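Local coordinates for gamma-glutamyl-gamma-aminobutyraldehyde dehydrogenase (Burkholderia cenocepacia, PDB 4LIH), which probably oxidises aldehydes such as gamma-glutamyl-gamma-aminobutyraldehyde to the corresponding acids, with NAD(P)+ as electron acceptor, at residues A[362-367]-A[387-392]; A[328-333]-A[373-378]; A[358-363]-A[408-413]. All blocks are in the same frame, centred on the assembly; numbering follows the deposited sequence. Where two conformers were deposited one is given.

Contact 1: A[362-367]-A[387-392]; sequences GYIEAG and FYVEPT
No ring takes part where Ile364 meets Val389 and Thr392. The flat group at this seam is the peptide carbonyl of Glu390, and Thr392 OG1 stands above its plane, 51° out of it, donating a hydrogen bond to Glu390 O at 2.9 Å. That bond holds the hydroxyl in place beside Ile364, and a weak hydrogen bond from Gly377 N gives OG1 a second partner. The helix contributes one branch. Ile364 CG1 lies beside the backbone N and the chain runs on extended (chi2 175°), which carries CD1 outward to meet Val389 CG2 tip to tip at 3.8 Å. The same methyl passes Thr392 OG1 at 3.9 Å on an oblique line, an apolar cover over a hydroxyl already engaged elsewhere. Ile364 CG2, the other branch, packs by Gly377 O. Small as it is, the contact is wholly buried, and it illustrates how a single branched residue can serve two strand positions at once. Around it, Leu357 and Leu361 of the same helix 354-370 extend the packing over Val389, Pro410 borders Val389 from a loop, and strand 388-395 runs between strands 372-375 and 411-417.

Contact 2: A[328-333]-A[373-378]; sequences KLVAAA and LVTGGA
Val330 and Val374 press together through single methyls, CG2 of Val330 lying 3.3 Å from CG1 of Val374, tighter than carbon atoms normally pack. The two side chains meet at a slant. In Val374, CG1 is anti to the backbone N (chi1 173°), and this methyl is the one that touches the helix. Elsewhere the packing is looser: one turn on, Ala333 CB reaches Thr375 CG2 at 4.3 Å, and Val330 CG1 itself stands 4.4 Å from Thr375 OG1. Thr375 is therefore met by two residues spaced three apart on a single helical face. The helix segment crosses the strand segment at 53°, with their axes 9.1 Å apart. In the next shell, Leu329 turns to Leu412 and Val414 of strand 411-417, Ala333 rests on Phe302, and Lys328 NZ is anchored by a salt bridge to Asp291, so helix 290-302 flanks this one. What brings two consecutive strand residues to the same helix is the backbone of strand 372-375. Val374 and Thr375 both face Val393 across the antiparallel pairing, a classic beta bulge, here packed alongside a helix of the alpha/beta catalytic domain of aldehyde dehydrogenases.

Contact 3: A[358-363]-A[408-413]; sequences ERVLGY and FGPVLS
Val360 alone of its helical segment comes within 4.5 Å of residues 408-411, while Arg359 and Tyr363 pair with each other on the helix beside it. Arg359, first in order, sets its guanidinium against the edge of the Tyr363 ring: CE2 of that tyrosine lies 3.7 Å above the guanidinium plane, over its centre, and NE in turn sits at the ring's edge, in its plane. The arginine NH2 also makes a weak hydrogen bond to Glu406 O. Val360 follows and divides its two methyls between partners. CG2 packs directly against the bare glycine, 3.8 Å from Gly409 CA, and the CA atoms of Val360 and Gly409 approach to 5.9 Å. CG1, anti to the backbone N (chi1 169°), reaches Val411 CG2 at 4.0 Å, the two side chains running past each other in opposite senses, and Pro410 CD at 4.3 Å. Pro410 is the centre of an inverse gamma turn, closed by a weak bond from Val411 N to Gly409 O. Tyr363, last, engages its hydroxyl in a hydrogen bond with Glu405. The Phe408 ring leads away to meet the Trp175 ring at about 90°, and the Phe408 side chain is about 10 Å from that of Glu274, the predicted active-site residue. Helix 354-370 thus lies over the entry to strand 411-417, which runs between strands 314-318 and 388-395, while Phe302 of helix 290-302 packs against Pro410.

In the fold
Contacts 1 and 3 are almost one site: their centres are about 4 Å apart, they share Gly362 and Tyr363, and helix 354-370 lays one row of residues across neighbouring parallel strands 388-395 and 411-417. The centre of contact 2 is about 12 Å from that of contact 1 and about 14 Å from that of contact 3, where the preceding helix, 319-333, meets strand 372-375 of the same mixed sheet. Along the chain the helical segments come first, then 373-378, 387-392 and 408-413, so contact 2 crosses both others, while contacts 1 and 3 start from one stretch of helix. Leu329 and Leu412 join contacts 2 and 3. Successive helices thus clasp the sheet, consistent with the family's catalytic domain.

Contact 1: A[362-367]-A[387-392]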
loop_
_atom_site.group_PDB
_atom_site.type_symbol
_atom_site.label_atom_id
_atom_site.label_comp_id
_atom_site.label_asym_id
_atom_site.label_seq_id
_atom_site.Cartn_x
_atom_site.Cartn_y
_atom_site.Cartn_z
ATOM N N GLY A 362 -12.723 -12.968 -45.593
ATOM C CA GLY A 362 -12.410 -11.762 -46.341
ATOM C C GLY A 362 -10.998 -11.263 -46.076
ATOM O O GLY A 362 -10.299 -10.803 -46.988
ATOM N N TYR A 363 -10.559 -11.365 -44.827
ATOM C CA TYR A 363 -9.165 -11.046 -44.526
ATOM C C TYR A 363 -8.195 -12.063 -45.144
ATOM O O TYR A 363 -7.140 -11.685 -45.669
ATOM C CB TYR A 363 -8.960 -10.904 -43.042
ATOM C CG TYR A 363 -9.439 -9.596 -42.491
ATOM C CD1 TYR A 363 -8.732 -8.433 -42.711
ATOM C CD2 TYR A 363 -10.586 -9.527 -41.700
ATOM C CE1 TYR A 363 -9.156 -7.228 -42.200
ATOM C CE2 TYR A 363 -11.014 -8.328 -41.172
ATOM C CZ TYR A 363 -10.269 -7.177 -41.398
ATOM O OH TYR A 363 -10.643 -5.963 -40.881
ATOM N N ILE A 364 -8.565 -13.342 -45.130
ATOM C CA ILE A 364 -7.728 -14.385 -45.736
ATOM C C ILE A 364 -7.533 -14.080 -47.242
ATOM O O ILE A 364 -6.423 -14.209 -47.801
ATOM C CB ILE A 364 -8.324 -15.788 -45.452
ATOM C CG1 ILE A 364 -8.188 -16.085 -43.955
ATOM C CG2 ILE A 364 -7.683 -16.884 -46.287
ATOM C CD1 ILE A 364 -8.817 -17.367 -43.451
ATOM N N GLU A 365 -8.602 -13.617 -47.880
ATOM C CA GLU A 365 -8.521 -13.204 -49.309
ATOM C C GLU A 365 -7.542 -12.027 -49.482
ATOM O O GLU A 365 -6.639 -12.080 -50.345
ATOM C CB GLU A 365 -9.933 -12.908 -49.861
ATOM C CG GLU A 365 -10.017 -12.130 -51.190
ATOM C CD GLU A 365 -11.459 -11.731 -51.556
ATOM O OE1 GLU A 365 -12.419 -12.397 -51.110
ATOM O OE2 GLU A 365 -11.655 -10.712 -52.256
ATOM N N ALA A 366 -7.672 -10.980 -48.661
ATOM C CA ALA A 366 -6.704 -9.885 -48.702
ATOM C C ALA A 366 -5.318 -10.423 -48.471
ATOM O O ALA A 366 -4.419 -9.973 -49.113
ATOM C CB ALA A 366 -6.982 -8.765 -47.725
ATOM N N GLY A 367 -5.148 -11.347 -47.532
ATOM C CA GLY A 367 -3.826 -11.889 -47.203
ATOM C C GLY A 367 -3.173 -12.594 -48.391
ATOM O O GLY A 367 -1.946 -12.465 -48.623
ATOM N N PHE A 387 -19.612 -23.418 -38.525
ATOM C CA PHE A 387 -18.719 -22.414 -39.097
ATOM C C PHE A 387 -17.287 -22.674 -38.669
ATOM O O PHE A 387 -16.975 -22.541 -37.522
ATOM C CB PHE A 387 -19.202 -21.051 -38.649
ATOM C CG PHE A 387 -20.668 -20.850 -38.911
ATOM C CD1 PHE A 387 -21.104 -20.691 -40.203
ATOM C CD2 PHE A 387 -21.593 -20.917 -37.895
ATOM C CE1 PHE A 387 -22.451 -20.543 -40.487
ATOM C CE2 PHE A 387 -22.925 -20.764 -38.152
ATOM C CZ PHE A 387 -23.369 -20.594 -39.438
ATOM N N TYR A 388 -16.447 -23.075 -39.624
ATOM C CA TYR A 388 -15.103 -23.609 -39.342
ATOM C C TYR A 388 -14.100 -23.130 -40.401
ATOM O O TYR A 388 -14.430 -23.076 -41.580
ATOM C CB TYR A 388 -15.123 -25.127 -39.334
ATOM C CG TYR A 388 -16.041 -25.758 -38.310
ATOM C CD1 TYR A 388 -15.625 -25.988 -36.998
ATOM C CD2 TYR A 388 -17.311 -26.114 -38.650
ATOM C CE1 TYR A 388 -16.467 -26.561 -36.067
ATOM C CE2 TYR A 388 -18.165 -26.713 -37.730
ATOM C CZ TYR A 388 -17.761 -26.904 -36.441
ATOM O OH TYR A 388 -18.630 -27.514 -35.541
ATOM N N VAL A 389 -12.901 -22.773 -39.957
ATOM C CA VAL A 389 -11.845 -22.241 -40.835
ATOM C C VAL A 389 -10.536 -22.752 -40.274
ATOM O O VAL A 389 -10.342 -22.825 -39.049
ATOM C CB VAL A 389 -11.940 -20.691 -40.991
ATOM C CG1 VAL A 389 -11.801 -19.979 -39.665
ATOM C CG2 VAL A 389 -10.936 -20.155 -41.999
ATOM N N GLU A 390 -9.651 -23.160 -41.167
ATOM C CA GLU A 390 -8.347 -23.672 -40.772
ATOM C C GLU A 390 -7.483 -22.615 -40.062
ATOM O O GLU A 390 -7.598 -21.424 -40.352
ATOM C CB GLU A 390 -7.573 -24.182 -41.980
ATOM C CG GLU A 390 -8.168 -25.374 -42.694
ATOM C CD GLU A 390 -7.547 -25.615 -44.062
ATOM O OE1 GLU A 390 -7.141 -24.646 -44.743
ATOM O OE2 GLU A 390 -7.423 -26.803 -44.425
ATOM N N PRO A 391 -6.569 -23.062 -39.174
ATOM C CA PRO A 391 -5.565 -22.099 -38.671
ATOM C C PRO A 391 -4.648 -21.656 -39.806
ATOM O O PRO A 391 -4.096 -22.497 -40.528
ATOM C CB PRO A 391 -4.811 -22.901 -37.619
ATOM C CG PRO A 391 -4.917 -24.312 -38.103
ATOM C CD PRO A 391 -6.269 -24.435 -38.744
ATOM N N THR A 392 -4.511 -20.336 -39.971
ATOM C CA THR A 392 -3.944 -19.755 -41.184
ATOM C C THR A 392 -2.785 -18.832 -40.852
ATOM O O THR A 392 -2.901 -18.004 -39.958
ATOM C CB THR A 392 -5.035 -18.974 -41.917
ATOM O OG1 THR A 392 -6.098 -19.883 -42.293
ATOM C CG2 THR A 392 -4.520 -18.284 -43.141
#

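Contact 2: A[328-333]-A[373-378]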
loop_
_atom_site.group_PDB
_atom_site.type_symbol
_atom_site.label_atom_id
_atom_site.label_comp_id
_atom_site.label_asym_id
_atom_site.label_seq_id
_atom_site.Cartn_x
_atom_site.Cartn_y
_atom_site.Cartn_z
ATOM N N LYS A 328 8.631 -24.689 -37.356
ATOM C CA LYS A 328 8.082 -25.158 -36.084
ATOM C C LYS A 328 6.645 -24.680 -35.861
ATOM O O LYS A 328 5.816 -25.417 -35.332
ATOM C CB LYS A 328 8.994 -24.731 -34.916
ATOM C CG LYS A 328 10.380 -25.409 -34.944
ATOM C CD LYS A 328 11.323 -24.756 -33.943
ATOM C CE LYS A 328 12.691 -25.421 -33.878
ATOM N NZ LYS A 328 12.667 -26.856 -33.509
ATOM N N LEU A 329 6.349 -23.475 -36.338
ATOM C CA LEU A 329 5.019 -22.863 -36.279
ATOM C C LEU A 329 3.998 -23.645 -37.103
ATOM O O LEU A 329 2.869 -23.949 -36.647
ATOM C CB LEU A 329 5.150 -21.423 -36.809
ATOM C CG LEU A 329 3.999 -20.477 -36.753
ATOM C CD1 LEU A 329 3.567 -20.215 -35.300
ATOM C CD2 LEU A 329 4.436 -19.178 -37.428
ATOM N N VAL A 330 4.378 -23.959 -38.331
ATOM C CA VAL A 330 3.547 -24.741 -39.225
ATOM C C VAL A 330 3.208 -26.110 -38.629
ATOM O O VAL A 330 2.066 -26.540 -38.659
ATOM C CB VAL A 330 4.214 -24.889 -40.603
ATOM C CG1 VAL A 330 3.491 -25.906 -41.479
ATOM C CG2 VAL A 330 4.262 -23.535 -41.291
ATOM N N ALA A 331 4.207 -26.763 -38.074
ATOM C CA ALA A 331 4.034 -28.009 -37.351
ATOM C C ALA A 331 3.067 -27.818 -36.159
ATOM O O ALA A 331 2.123 -28.571 -36.007
ATOM C CB ALA A 331 5.372 -28.485 -36.858
ATOM N N ALA A 332 3.304 -26.787 -35.349
ATOM C CA ALA A 332 2.397 -26.453 -34.246
ATOM C C ALA A 332 0.945 -26.186 -34.665
ATOM O O ALA A 332 0.013 -26.560 -33.927
ATOM C CB ALA A 332 2.912 -25.257 -33.490
ATOM N N ALA A 333 0.754 -25.495 -35.790
ATOM C CA ALA A 333 -0.610 -25.191 -36.299
ATOM C C ALA A 333 -1.458 -26.431 -36.548
ATOM O O ALA A 333 -2.688 -26.351 -36.495
ATOM C CB ALA A 333 -0.553 -24.323 -37.562
ATOM N N LEU A 373 1.129 -17.152 -48.317
ATOM C CA LEU A 373 0.359 -18.112 -47.510
ATOM C C LEU A 373 1.273 -19.235 -47.051
ATOM O O LEU A 373 1.847 -19.976 -47.884
ATOM C CB LEU A 373 -0.818 -18.700 -48.286
ATOM C CG LEU A 373 -1.704 -19.715 -47.533
ATOM C CD1 LEU A 373 -2.490 -19.096 -46.372
ATOM C CD2 LEU A 373 -2.668 -20.362 -48.520
ATOM N N VAL A 374 1.392 -19.387 -45.736
ATOM C CA VAL A 374 2.321 -20.369 -45.198
ATOM C C VAL A 374 1.581 -21.664 -44.917
ATOM O O VAL A 374 2.106 -22.780 -45.190
ATOM C CB VAL A 374 3.013 -19.840 -43.916
ATOM C CG1 VAL A 374 3.841 -20.931 -43.262
ATOM C CG2 VAL A 374 3.897 -18.639 -44.248
ATOM N N THR A 375 0.391 -21.533 -44.328
ATOM C CA THR A 375 -0.426 -22.686 -44.063
ATOM C C THR A 375 -1.884 -22.302 -43.873
ATOM O O THR A 375 -2.236 -21.142 -43.553
ATOM C CB THR A 375 0.082 -23.493 -42.838
ATOM O OG1 THR A 375 -0.540 -24.790 -42.813
ATOM C CG2 THR A 375 -0.215 -22.756 -41.551
ATOM N N GLY A 376 -2.747 -23.285 -44.094
ATOM C CA GLY A 376 -4.182 -23.095 -43.880
ATOM C C GLY A 376 -4.873 -22.272 -44.928
ATOM O O GLY A 376 -4.550 -22.359 -46.117
ATOM N N GLY A 377 -5.828 -21.461 -44.485
ATOM C CA GLY A 377 -6.494 -20.517 -45.339
ATOM C C GLY A 377 -7.849 -20.928 -45.899
ATOM O O GLY A 377 -8.413 -20.172 -46.628
ATOM N N ALA A 378 -8.358 -22.118 -45.590
ATOM C CA ALA A 378 -9.624 -22.606 -46.176
ATOM C C ALA A 378 -10.755 -22.733 -45.142
ATOM O O ALA A 378 -10.508 -23.117 -44.002
ATOM C CB ALA A 378 -9.384 -23.968 -46.821
#

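Contact 3: A[358-363]-A[408-413]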
loop_
_atom_site.group_PDB
_atom_site.type_symbol
_atom_site.label_atom_id
_atom_site.label_comp_id
_atom_site.label_asym_id
_atom_site.label_seq_id
_atom_site.Cartn_x
_atom_site.Cartn_y
_atom_site.Cartn_z
ATOM N N GLU A 358 -17.416 -15.140 -42.548
ATOM C CA GLU A 358 -17.252 -14.405 -43.812
ATOM C C GLU A 358 -16.223 -13.275 -43.715
ATOM O O GLU A 358 -15.412 -13.062 -44.630
ATOM C CB GLU A 358 -18.620 -13.894 -44.279
ATOM C CG GLU A 358 -19.509 -15.052 -44.686
ATOM C CD GLU A 358 -20.955 -14.697 -44.972
ATOM O OE1 GLU A 358 -21.582 -13.819 -44.327
ATOM O OE2 GLU A 358 -21.475 -15.363 -45.857
ATOM N N ARG A 359 -16.247 -12.578 -42.581
ATOM C CA ARG A 359 -15.297 -11.502 -42.271
ATOM C C ARG A 359 -13.876 -12.035 -42.207
ATOM O O ARG A 359 -12.955 -11.487 -42.816
ATOM C CB ARG A 359 -15.675 -10.831 -40.926
ATOM C CG ARG A 359 -14.587 -9.994 -40.300
ATOM C CD ARG A 359 -15.155 -9.010 -39.282
ATOM N NE ARG A 359 -14.125 -8.076 -38.799
ATOM C CZ ARG A 359 -13.918 -6.832 -39.268
ATOM N NH1 ARG A 359 -14.639 -6.324 -40.265
ATOM N NH2 ARG A 359 -12.955 -6.081 -38.748
ATOM N N VAL A 360 -13.691 -13.133 -41.482
ATOM C CA VAL A 360 -12.397 -13.811 -41.455
ATOM C C VAL A 360 -11.941 -14.286 -42.866
ATOM O O VAL A 360 -10.785 -14.107 -43.254
ATOM C CB VAL A 360 -12.408 -14.998 -40.460
ATOM C CG1 VAL A 360 -11.165 -15.862 -40.621
ATOM C CG2 VAL A 360 -12.549 -14.495 -39.029
ATOM N N LEU A 361 -12.832 -14.905 -43.623
ATOM C CA LEU A 361 -12.462 -15.338 -44.962
ATOM C C LEU A 361 -12.095 -14.121 -45.837
ATOM O O LEU A 361 -11.249 -14.224 -46.705
ATOM C CB LEU A 361 -13.557 -16.205 -45.575
ATOM C CG LEU A 361 -13.848 -17.506 -44.795
ATOM C CD1 LEU A 361 -15.174 -18.158 -45.212
ATOM C CD2 LEU A 361 -12.681 -18.491 -44.851
ATOM N N GLY A 362 -12.723 -12.968 -45.593
ATOM C CA GLY A 362 -12.410 -11.762 -46.341
ATOM C C GLY A 362 -10.998 -11.263 -46.076
ATOM O O GLY A 362 -10.299 -10.803 -46.988
ATOM N N TYR A 363 -10.559 -11.365 -44.827
ATOM C CA TYR A 363 -9.165 -11.046 -44.526
ATOM C C TYR A 363 -8.195 -12.063 -45.144
ATOM O O TYR A 363 -7.140 -11.685 -45.669
ATOM C CB TYR A 363 -8.960 -10.904 -43.042
ATOM C CG TYR A 363 -9.439 -9.596 -42.491
ATOM C CD1 TYR A 363 -8.732 -8.433 -42.711
ATOM C CD2 TYR A 363 -10.586 -9.527 -41.700
ATOM C CE1 TYR A 363 -9.156 -7.228 -42.200
ATOM C CE2 TYR A 363 -11.014 -8.328 -41.172
ATOM C CZ TYR A 363 -10.269 -7.177 -41.398
ATOM O OH TYR A 363 -10.643 -5.963 -40.881
ATOM N N PHE A 408 -9.930 -10.940 -35.642
ATOM C CA PHE A 408 -10.704 -11.689 -34.658
ATOM C C PHE A 408 -10.980 -13.099 -35.122
ATOM O O PHE A 408 -12.084 -13.600 -34.984
ATOM C CB PHE A 408 -11.988 -10.923 -34.278
ATOM C CG PHE A 408 -12.322 -11.014 -32.814
ATOM C CD1 PHE A 408 -11.511 -10.417 -31.881
ATOM C CD2 PHE A 408 -13.469 -11.653 -32.381
ATOM C CE1 PHE A 408 -11.810 -10.467 -30.530
ATOM C CE2 PHE A 408 -13.772 -11.730 -31.043
ATOM C CZ PHE A 408 -12.930 -11.148 -30.097
ATOM N N GLY A 409 -9.954 -13.752 -35.677
ATOM C CA GLY A 409 -10.058 -15.122 -36.175
ATOM C C GLY A 409 -8.647 -15.681 -36.247
ATOM O O GLY A 409 -7.690 -14.974 -35.909
ATOM N N PRO A 410 -8.504 -16.945 -36.666
ATOM C CA PRO A 410 -7.253 -17.662 -36.519
ATOM C C PRO A 410 -6.318 -17.402 -37.677
ATOM O O PRO A 410 -6.004 -18.307 -38.433
ATOM C CB PRO A 410 -7.698 -19.127 -36.459
ATOM C CG PRO A 410 -8.879 -19.159 -37.337
ATOM C CD PRO A 410 -9.577 -17.835 -37.176
ATOM N N VAL A 411 -5.937 -16.134 -37.826
ATOM C CA VAL A 411 -5.114 -15.679 -38.933
ATOM C C VAL A 411 -3.940 -14.866 -38.378
ATOM O O VAL A 411 -4.125 -13.747 -37.840
ATOM C CB VAL A 411 -5.865 -14.779 -39.915
ATOM C CG1 VAL A 411 -4.952 -14.448 -41.102
ATOM C CG2 VAL A 411 -7.147 -15.434 -40.412
ATOM N N LEU A 412 -2.752 -15.418 -38.569
ATOM C CA LEU A 412 -1.518 -14.878 -38.081
ATOM C C LEU A 412 -0.747 -14.162 -39.175
ATOM O O LEU A 412 -0.606 -14.680 -40.318
ATOM C CB LEU A 412 -0.640 -16.007 -37.544
ATOM C CG LEU A 412 0.704 -15.558 -36.904
ATOM C CD1 LEU A 412 0.502 -14.782 -35.605
ATOM C CD2 LEU A 412 1.574 -16.746 -36.616
ATOM N N SER A 413 -0.195 -13.000 -38.812
ATOM C CA SER A 413 0.696 -12.209 -39.658
ATOM C C SER A 413 2.119 -12.357 -39.124
ATOM O O SER A 413 2.430 -11.908 -38.009
ATOM C CB SER A 413 0.284 -10.723 -39.659
ATOM O OG SER A 413 -0.915 -10.520 -40.377
#